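Local coordinates for ER-derived vesicles protein ERV41 (Saccharomyces cerevisiae, PDB 3ZLC) that travels in COPII-coated vesicles from the endoplasmic reticulum, helps move a subset of secretory proteins to the Golgi, and facilitates retrograde transport from the Golgi to the endoplasmic reticulum, at residues Glu52-Met58 with Gly116-Ser122; Lys153-Val157 with Met231-Phe235. One frame throughout, in Å; residues are numbered along the deposited sequence.

Contact 1 of 2, residues Glu52-Met58 with Gly116-Ser122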
ATOM      1  N   GLU A  52      -9.455  11.904  -1.190  1.00 30.12           N
ATOM      2  CA  GLU A  52      -9.505  10.737  -2.080  1.00 33.91           C
ATOM      3  C   GLU A  52      -9.528   9.407  -1.335  1.00 40.48           C
ATOM      4  O   GLU A  52      -9.743   8.355  -1.945  1.00 40.52           O
ATOM      5  CB  GLU A  52      -8.340  10.734  -3.081  1.00 40.90           C
ATOM      6  CG  GLU A  52      -8.497  11.703  -4.246  1.00 53.62           C
ATOM      7  CD  GLU A  52      -7.604  12.910  -4.107  1.00 59.61           C
ATOM      8  OE1 GLU A  52      -7.201  13.213  -2.961  1.00 57.57           O
ATOM      9  OE2 GLU A  52      -7.306  13.554  -5.139  1.00 64.87           O
ATOM     10  N   LEU A  53      -9.285   9.447  -0.026  1.00 33.31           N
ATOM     11  CA  LEU A  53      -9.250   8.216   0.755  1.00 26.98           C
ATOM     12  C   LEU A  53     -10.196   8.272   1.935  1.00 30.39           C
ATOM     13  O   LEU A  53     -10.494   9.344   2.468  1.00 34.02           O
ATOM     14  CB  LEU A  53      -7.837   7.920   1.263  1.00 25.87           C
ATOM     15  CG  LEU A  53      -6.718   7.692   0.257  1.00 28.24           C
ATOM     16  CD1 LEU A  53      -5.357   7.711   0.960  1.00 33.98           C
ATOM     17  CD2 LEU A  53      -6.904   6.372  -0.507  1.00 25.17           C
ATOM     18  N   GLN A  54     -10.695   7.112   2.331  1.00 21.79           N
ATOM     19  CA  GLN A  54     -11.446   7.004   3.574  0.60 24.53           C
ATOM     20  C   GLN A  54     -10.494   6.498   4.645  1.00 23.73           C
ATOM     21  O   GLN A  54      -9.714   5.575   4.395  1.00 17.99           O
ATOM     22  CB  GLN A  54     -12.626   6.045   3.403  0.60 30.01           C
ATOM     23  CG  GLN A  54     -13.708   6.600   2.487  0.60 35.69           C
ATOM     24  CD  GLN A  54     -14.144   7.991   2.911  0.60 39.39           C
ATOM     25  OE1 GLN A  54     -13.981   8.960   2.174  0.60 41.48           O
ATOM     26  NE2 GLN A  54     -14.686   8.094   4.114  0.60 44.55           N
ATOM     27  N   LEU A  55     -10.538   7.115   5.816  1.00 20.90           N
ATOM     28  CA  LEU A  55      -9.758   6.656   6.964  1.00 20.80           C
ATOM     29  C   LEU A  55     -10.764   6.298   8.050  1.00 27.00           C
ATOM     30  O   LEU A  55     -11.505   7.155   8.527  1.00 25.06           O
ATOM     31  CB  LEU A  55      -8.791   7.738   7.458  1.00 20.88           C
ATOM     32  CG  LEU A  55      -7.421   7.749   6.773  1.00 26.67           C
ATOM     33  CD1 LEU A  55      -7.557   8.234   5.344  1.00 33.64           C
ATOM     34  CD2 LEU A  55      -6.410   8.604   7.535  1.00 28.41           C
ATOM     35  N   GLU A  56     -10.831   5.020   8.403  1.00 20.63           N
ATOM     36  CA  GLU A  56     -11.819   4.578   9.378  1.00 29.83           C
ATOM     37  C   GLU A  56     -11.159   3.834  10.516  1.00 24.82           C
ATOM     38  O   GLU A  56     -10.299   2.970  10.285  1.00 19.61           O
ATOM     39  CB  GLU A  56     -12.872   3.700   8.695  1.00 27.94           C
ATOM     40  CG  GLU A  56     -13.811   4.503   7.795  1.00 39.20           C
ATOM     41  CD  GLU A  56     -14.887   3.658   7.134  1.00 43.07           C
ATOM     42  OE1 GLU A  56     -15.045   2.474   7.506  1.00 39.76           O
ATOM     43  OE2 GLU A  56     -15.574   4.182   6.230  1.00 44.02           O
ATOM     44  N   GLU A  57     -11.573   4.156  11.739  1.00 20.97           N
ATOM     45  CA  GLU A  57     -11.030   3.501  12.929  1.00 28.77           C
ATOM     46  C   GLU A  57     -11.367   2.020  12.899  1.00 25.17           C
ATOM     47  O   GLU A  57     -12.454   1.637  12.457  1.00 24.57           O
ATOM     48  CB  GLU A  57     -11.612   4.116  14.206  1.00 36.79           C
ATOM     49  CG  GLU A  57     -11.544   5.637  14.281  1.00 50.52           C
ATOM     50  CD  GLU A  57     -10.132   6.158  14.375  1.00 54.98           C
ATOM     51  OE1 GLU A  57      -9.218   5.362  14.675  1.00 51.53           O
ATOM     52  OE2 GLU A  57      -9.935   7.374  14.150  1.00 58.83           O
ATOM     53  N   MET A  58     -10.449   1.187  13.381  1.00 24.65           N
ATOM     54  CA  MET A  58     -10.708  -0.252  13.455  1.00 21.69           C
ATOM     55  C   MET A  58      -9.875  -0.864  14.562  1.00 25.71           C
ATOM     56  O   MET A  58      -8.877  -0.267  14.975  1.00 23.66           O
ATOM     57  CB  MET A  58     -10.328  -0.901  12.131  1.00 22.59           C
ATOM     58  CG  MET A  58      -8.815  -0.910  11.891  1.00 18.08           C
ATOM     59  SD  MET A  58      -8.342  -1.678  10.324  1.00 21.70           S
ATOM     60  CE  MET A  58      -8.904  -3.362  10.580  1.00 20.95           C
ATOM     61  N   GLY A 116      -5.817   0.972  15.396  1.00 23.56           N
ATOM     62  CA  GLY A 116      -5.809   0.696  13.964  1.00 23.96           C
ATOM     63  C   GLY A 116      -6.568   1.684  13.101  1.00 23.06           C
ATOM     64  O   GLY A 116      -7.475   2.363  13.573  1.00 19.84           O
ATOM     65  N   CYS A 117      -6.177   1.765  11.830  1.00 20.43           N
ATOM     66  CA  CYS A 117      -6.873   2.581  10.846  1.00 21.98           C
ATOM     67  C   CYS A 117      -7.007   1.798   9.545  1.00 22.19           C
ATOM     68  O   CYS A 117      -6.029   1.222   9.046  1.00 17.07           O
ATOM     69  CB  CYS A 117      -6.108   3.867  10.557  1.00 22.45           C
ATOM     70  SG  CYS A 117      -7.032   5.040   9.512  1.00 21.87           S
ATOM     71  N   HIS A 118      -8.229   1.769   9.023  1.00 20.95           N
ATOM     72  CA  HIS A 118      -8.520   1.177   7.724  1.00 19.41           C
ATOM     73  C   HIS A 118      -8.462   2.300   6.693  1.00 14.82           C
ATOM     74  O   HIS A 118      -9.325   3.190   6.684  1.00 18.84           O
ATOM     75  CB  HIS A 118      -9.919   0.562   7.751  1.00 15.95           C
ATOM     76  CG  HIS A 118     -10.306  -0.131   6.483  1.00 20.71           C
ATOM     77  ND1 HIS A 118     -11.611  -0.489   6.198  1.00 19.16           N
ATOM     78  CD2 HIS A 118      -9.560  -0.562   5.434  1.00 17.94           C
ATOM     79  CE1 HIS A 118     -11.653  -1.085   5.018  1.00 19.16           C
ATOM     80  NE2 HIS A 118     -10.431  -1.149   4.532  1.00 22.14           N
ATOM     81  N   VAL A 119      -7.445   2.262   5.835  1.00 17.24           N
ATOM     82  CA  VAL A 119      -7.231   3.308   4.838  1.00 16.19           C
ATOM     83  C   VAL A 119      -7.589   2.753   3.460  1.00 14.71           C
ATOM     84  O   VAL A 119      -7.011   1.766   3.016  1.00 19.23           O
ATOM     85  CB  VAL A 119      -5.765   3.763   4.834  1.00 17.51           C
ATOM     86  CG1 VAL A 119      -5.554   4.819   3.758  1.00 22.05           C
ATOM     87  CG2 VAL A 119      -5.372   4.303   6.227  1.00 17.76           C
ATOM     88  N   PHE A 120      -8.548   3.371   2.775  1.00 15.40           N
ATOM     89  CA  PHE A 120      -8.966   2.795   1.499  1.00 15.52           C
ATOM     90  C   PHE A 120      -9.547   3.810   0.518  1.00 23.48           C
ATOM     91  O   PHE A 120     -10.194   4.791   0.913  1.00 18.93           O
ATOM     92  CB  PHE A 120      -9.947   1.632   1.729  1.00 14.77           C
ATOM     93  CG  PHE A 120     -11.214   2.028   2.424  1.00 25.15           C
ATOM     94  CD1 PHE A 120     -11.243   2.227   3.803  1.00 22.25           C
ATOM     95  CD2 PHE A 120     -12.388   2.197   1.703  1.00 29.95           C
ATOM     96  CE1 PHE A 120     -12.429   2.588   4.450  1.00 23.29           C
ATOM     97  CE2 PHE A 120     -13.560   2.557   2.336  1.00 29.35           C
ATOM     98  CZ  PHE A 120     -13.585   2.749   3.713  1.00 31.65           C
ATOM     99  N   GLY A 121      -9.296   3.567  -0.765  1.00 18.77           N
ATOM    100  CA  GLY A 121      -9.831   4.420  -1.813  1.00 18.04           C
ATOM    101  C   GLY A 121      -8.969   4.347  -3.055  1.00 19.33           C
ATOM    102  O   GLY A 121      -8.101   3.489  -3.166  1.00 18.83           O
ATOM    103  N   SER A 122      -9.225   5.250  -3.993  1.00 17.53           N
ATOM    104  CA  SER A 122      -8.471   5.290  -5.235  0.53 17.72           C
ATOM    105  C   SER A 122      -7.968   6.706  -5.481  1.00 23.03           C
ATOM    106  O   SER A 122      -8.735   7.663  -5.408  1.00 25.21           O
ATOM    107  CB  SER A 122      -9.345   4.807  -6.395  0.53 21.43           C
ATOM    108  OG  SER A 122      -9.520   3.407  -6.316  0.53 19.75           O
TER
HETATM  109  O   HOH W   1     -11.500   6.936  -3.349  1.00 32.74           O
HETATM  110  O   HOH W   2      -8.051   0.862  17.568  1.00 42.26           O
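Phe120, Met58 and His118 lose the most surface where Glu52-Met58 runs antiparallel to Gly116-Ser122. With chi1 at p, the end of Phe120 comes nearer strand 53-57, so its ring lies against Gln54. Gln54 CB sits over the ring face, 3.7 Å from the centroid of the Phe120 ring, as a CH-pi contact. Glu56 OE2 comes to the ring edge, 3.5 Å from Phe120 CZ. The backbones are hydrogen-bonded: Gln54 N donates to Phe120 O at 2.8 Å and Phe120 N to Gln54 O at 3.0 Å. At the next hydrogen-bonded pair, two residues along, His118 N donates to Glu56 O at 2.7 Å, and Glu56 N to His118 O at 2.9 Å. This is the edge of a mixed beta-sheet in the lumenal domain. Strand 53-57 is outermost within the chain, and strand 19-28 flanks strand 117-126 on its other side. From that strand Asp25 binds the His118 imidazole. Leu55 and Cys117 share the other face with Val119; Leu55 CB is 3.8 Å from Cys117 SG, which forms the disulfide to Cys32. Met58 N donates a hydrogen bond to Gly116 O at 3.2 Å, and Met58 SD packs 3.8 Å from His118 CB.

Contact 2 of 2, residues Lys153-Val157 with Met231-Phe235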
ATOM      1  N   LYS A 153       2.601   2.808  15.423  1.00 23.76           N
ATOM      2  CA  LYS A 153       3.023   1.459  15.091  1.00 20.56           C
ATOM      3  C   LYS A 153       2.727   1.243  13.624  1.00 22.13           C
ATOM      4  O   LYS A 153       1.571   1.354  13.205  1.00 17.95           O
ATOM      5  CB  LYS A 153       2.268   0.430  15.932  1.00 24.82           C
ATOM      6  CG  LYS A 153       2.565   0.479  17.423  1.00 28.48           C
ATOM      7  CD  LYS A 153       2.178  -0.824  18.106  1.00 35.35           C
ATOM      8  CE  LYS A 153       0.760  -0.782  18.628  1.00 43.71           C
ATOM      9  NZ  LYS A 153       0.619   0.198  19.739  1.00 40.14           N
ATOM     10  N   PHE A 154       3.758   0.943  12.839  1.00 22.85           N
ATOM     11  CA  PHE A 154       3.562   0.813  11.395  1.00 18.08           C
ATOM     12  C   PHE A 154       3.440  -0.622  10.884  1.00 15.99           C
ATOM     13  O   PHE A 154       3.578  -0.878   9.683  1.00 16.81           O
ATOM     14  CB  PHE A 154       4.614   1.630  10.628  1.00 18.46           C
ATOM     15  CG  PHE A 154       4.443   3.121  10.805  1.00 23.57           C
ATOM     16  CD1 PHE A 154       3.376   3.782  10.208  1.00 23.04           C
ATOM     17  CD2 PHE A 154       5.329   3.855  11.590  1.00 29.58           C
ATOM     18  CE1 PHE A 154       3.199   5.165  10.381  1.00 26.91           C
ATOM     19  CE2 PHE A 154       5.165   5.233  11.767  1.00 28.70           C
ATOM     20  CZ  PHE A 154       4.098   5.888  11.163  1.00 27.08           C
ATOM     21  N   ASN A 155       3.147  -1.552  11.790  1.00 20.37           N
ATOM     22  CA  ASN A 155       2.625  -2.853  11.374  1.00 17.14           C
ATOM     23  C   ASN A 155       1.460  -2.586  10.427  1.00 16.98           C
ATOM     24  O   ASN A 155       0.693  -1.648  10.621  1.00 18.89           O
ATOM     25  CB  ASN A 155       2.134  -3.657  12.587  1.00 20.57           C
ATOM     26  CG  ASN A 155       3.195  -3.794  13.657  1.00 23.20           C
ATOM     27  OD1 ASN A 155       4.334  -4.152  13.367  1.00 24.17           O
ATOM     28  ND2 ASN A 155       2.832  -3.490  14.897  1.00 21.72           N
ATOM     29  N   HIS A 156       1.329  -3.381   9.373  1.00 15.31           N
ATOM     30  CA  HIS A 156       0.271  -3.077   8.423  1.00 14.03           C
ATOM     31  C   HIS A 156      -0.149  -4.307   7.648  1.00 14.83           C
ATOM     32  O   HIS A 156       0.587  -5.299   7.581  1.00 14.00           O
ATOM     33  CB  HIS A 156       0.710  -1.961   7.460  1.00 14.59           C
ATOM     34  CG  HIS A 156       1.917  -2.309   6.645  1.00 17.85           C
ATOM     35  ND1 HIS A 156       3.198  -2.192   7.135  1.00 17.00           N
ATOM     36  CD2 HIS A 156       2.041  -2.772   5.372  1.00 16.01           C
ATOM     37  CE1 HIS A 156       4.064  -2.567   6.204  1.00 16.01           C
ATOM     38  NE2 HIS A 156       3.388  -2.920   5.126  1.00 17.12           N
ATOM     39  N   VAL A 157      -1.360  -4.243   7.103  1.00 16.40           N
ATOM     40  CA  VAL A 157      -1.884  -5.293   6.241  1.00 13.16           C
ATOM     41  C   VAL A 157      -2.248  -4.623   4.946  1.00 16.05           C
ATOM     42  O   VAL A 157      -2.964  -3.625   4.950  1.00 16.14           O
ATOM     43  CB  VAL A 157      -3.185  -5.887   6.808  1.00 15.48           C
ATOM     44  CG1 VAL A 157      -3.834  -6.827   5.775  1.00 17.76           C
ATOM     45  CG2 VAL A 157      -2.892  -6.635   8.107  1.00 14.40           C
ATOM     46  N   MET A 231      11.142  11.157   9.075  1.00 67.75           N
ATOM     47  CA  MET A 231       9.966  10.582   9.732  1.00 63.98           C
ATOM     48  C   MET A 231       9.647   9.177   9.194  1.00 51.45           C
ATOM     49  O   MET A 231       9.698   8.947   7.983  1.00 46.66           O
ATOM     50  CB  MET A 231       8.750  11.521   9.643  1.00 70.47           C
ATOM     51  CG  MET A 231       8.525  12.184   8.284  1.00 73.55           C
ATOM     52  SD  MET A 231       6.928  13.040   8.167  1.00115.88           S
ATOM     53  CE  MET A 231       7.360  14.721   8.627  1.00 56.13           C
ATOM     54  N   PRO A 232       9.341   8.227  10.101  1.00 45.25           N
ATOM     55  CA  PRO A 232       9.125   6.826   9.725  1.00 35.40           C
ATOM     56  C   PRO A 232       7.737   6.582   9.140  1.00 23.03           C
ATOM     57  O   PRO A 232       6.883   7.468   9.200  1.00 27.91           O
ATOM     58  CB  PRO A 232       9.260   6.084  11.061  1.00 32.64           C
ATOM     59  CG  PRO A 232       8.803   7.069  12.081  1.00 39.13           C
ATOM     60  CD  PRO A 232       9.256   8.422  11.563  1.00 41.87           C
ATOM     61  N   GLY A 233       7.507   5.396   8.580  1.00 19.51           N
ATOM     62  CA  GLY A 233       6.194   5.102   8.038  1.00 16.80           C
ATOM     63  C   GLY A 233       6.197   4.027   6.982  1.00 17.36           C
ATOM     64  O   GLY A 233       7.045   3.131   6.964  1.00 16.46           O
ATOM     65  N   ILE A 234       5.218   4.110   6.096  1.00 15.20           N
ATOM     66  CA  ILE A 234       5.041   3.095   5.076  1.00 13.63           C
ATOM     67  C   ILE A 234       5.055   3.839   3.748  1.00 18.27           C
ATOM     68  O   ILE A 234       4.239   4.742   3.527  1.00 20.47           O
ATOM     69  CB  ILE A 234       3.698   2.356   5.252  1.00 16.32           C
ATOM     70  CG1 ILE A 234       3.641   1.647   6.614  1.00 19.57           C
ATOM     71  CG2 ILE A 234       3.508   1.324   4.130  1.00 14.66           C
ATOM     72  CD1 ILE A 234       2.214   1.287   7.074  1.00 19.36           C
ATOM     73  N   PHE A 235       5.985   3.472   2.869  1.00 14.88           N
ATOM     74  CA  PHE A 235       6.192   4.219   1.623  1.00 20.59           C
ATOM     75  C   PHE A 235       6.078   3.334   0.388  1.00 19.67           C
ATOM     76  O   PHE A 235       6.700   2.268   0.307  1.00 18.63           O
ATOM     77  CB  PHE A 235       7.576   4.875   1.637  1.00 17.11           C
ATOM     78  CG  PHE A 235       7.796   5.836   2.800  1.00 23.17           C
ATOM     79  CD1 PHE A 235       8.182   5.363   4.054  1.00 21.19           C
ATOM     80  CD2 PHE A 235       7.647   7.206   2.626  1.00 27.72           C
ATOM     81  CE1 PHE A 235       8.392   6.246   5.124  1.00 17.74           C
ATOM     82  CE2 PHE A 235       7.864   8.102   3.691  1.00 29.24           C
ATOM     83  CZ  PHE A 235       8.236   7.618   4.935  1.00 25.78           C
TER
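Apolar packing joins Lys153-Val157 to Met231-Phe235, and all five residues that touch are buried. Phe154 and Ile234 contribute most. Phe154 CB lies 4.1 Å from Ile234 CG1, and Phe154 CE2 is 4.1 Å from Pro232 CG. The Phe154 side chain thus meets residues before and after Gly233. Ile234 also reaches the backbone and the next side chain: its CD1 is 3.7 Å from Phe154 O and 3.6 Å from His156 CB.

Two CH-pi contacts add to this. Gly233 CA sits almost exactly on the normal of the Phe154 ring, 3.6 Å from the ring centroid. A side chain on Gly233 would be jammed against the carbonyl oxygen of Pro232 at these backbone angles. Ile234 CG1 lies over the face of the His156 imidazole, 4.3 Å from the ring centroid.

The hydrogen bonds are made within the segments or to neighbours. His156 ND1 donates to Phe154 O at 2.9 Å, which ties the imidazole to the turn before its strand. NE2 of the same ring bonds to Tyr191, in strand 188-200. Gly233 pairs through its backbone with Tyr189 of that strand, while His156 pairs with Gln179.

The two segments therefore belong to different sheets, with Phe154 and His156 pointing toward one segment and Pro232 and Ile234 toward the other. Such packing through a buried apolar layer is consistent with a beta-sandwich core, here where the chain leads into strands 156-163 and 233-240.

The two contacts follow one another along the chain: contact 1 closes at Ser122 before contact 2 opens at Lys153. Their centres are about 14 Å apart. Their nearest atoms are about 7 Å apart, so they do not touch. They share one mixed sheet, in which strand 19-28 lies between strand 117-126 of contact 1 and strand 156-163 of contact 2. Contact 1 adds strand 53-57 at the edge of that sheet by backbone pairing. Contact 2 joins the sheet to the other large sheet, through strand 233-240, by side-chain packing. Together they illustrate how the mostly beta lumenal domain is built, within a sheet and between sheets.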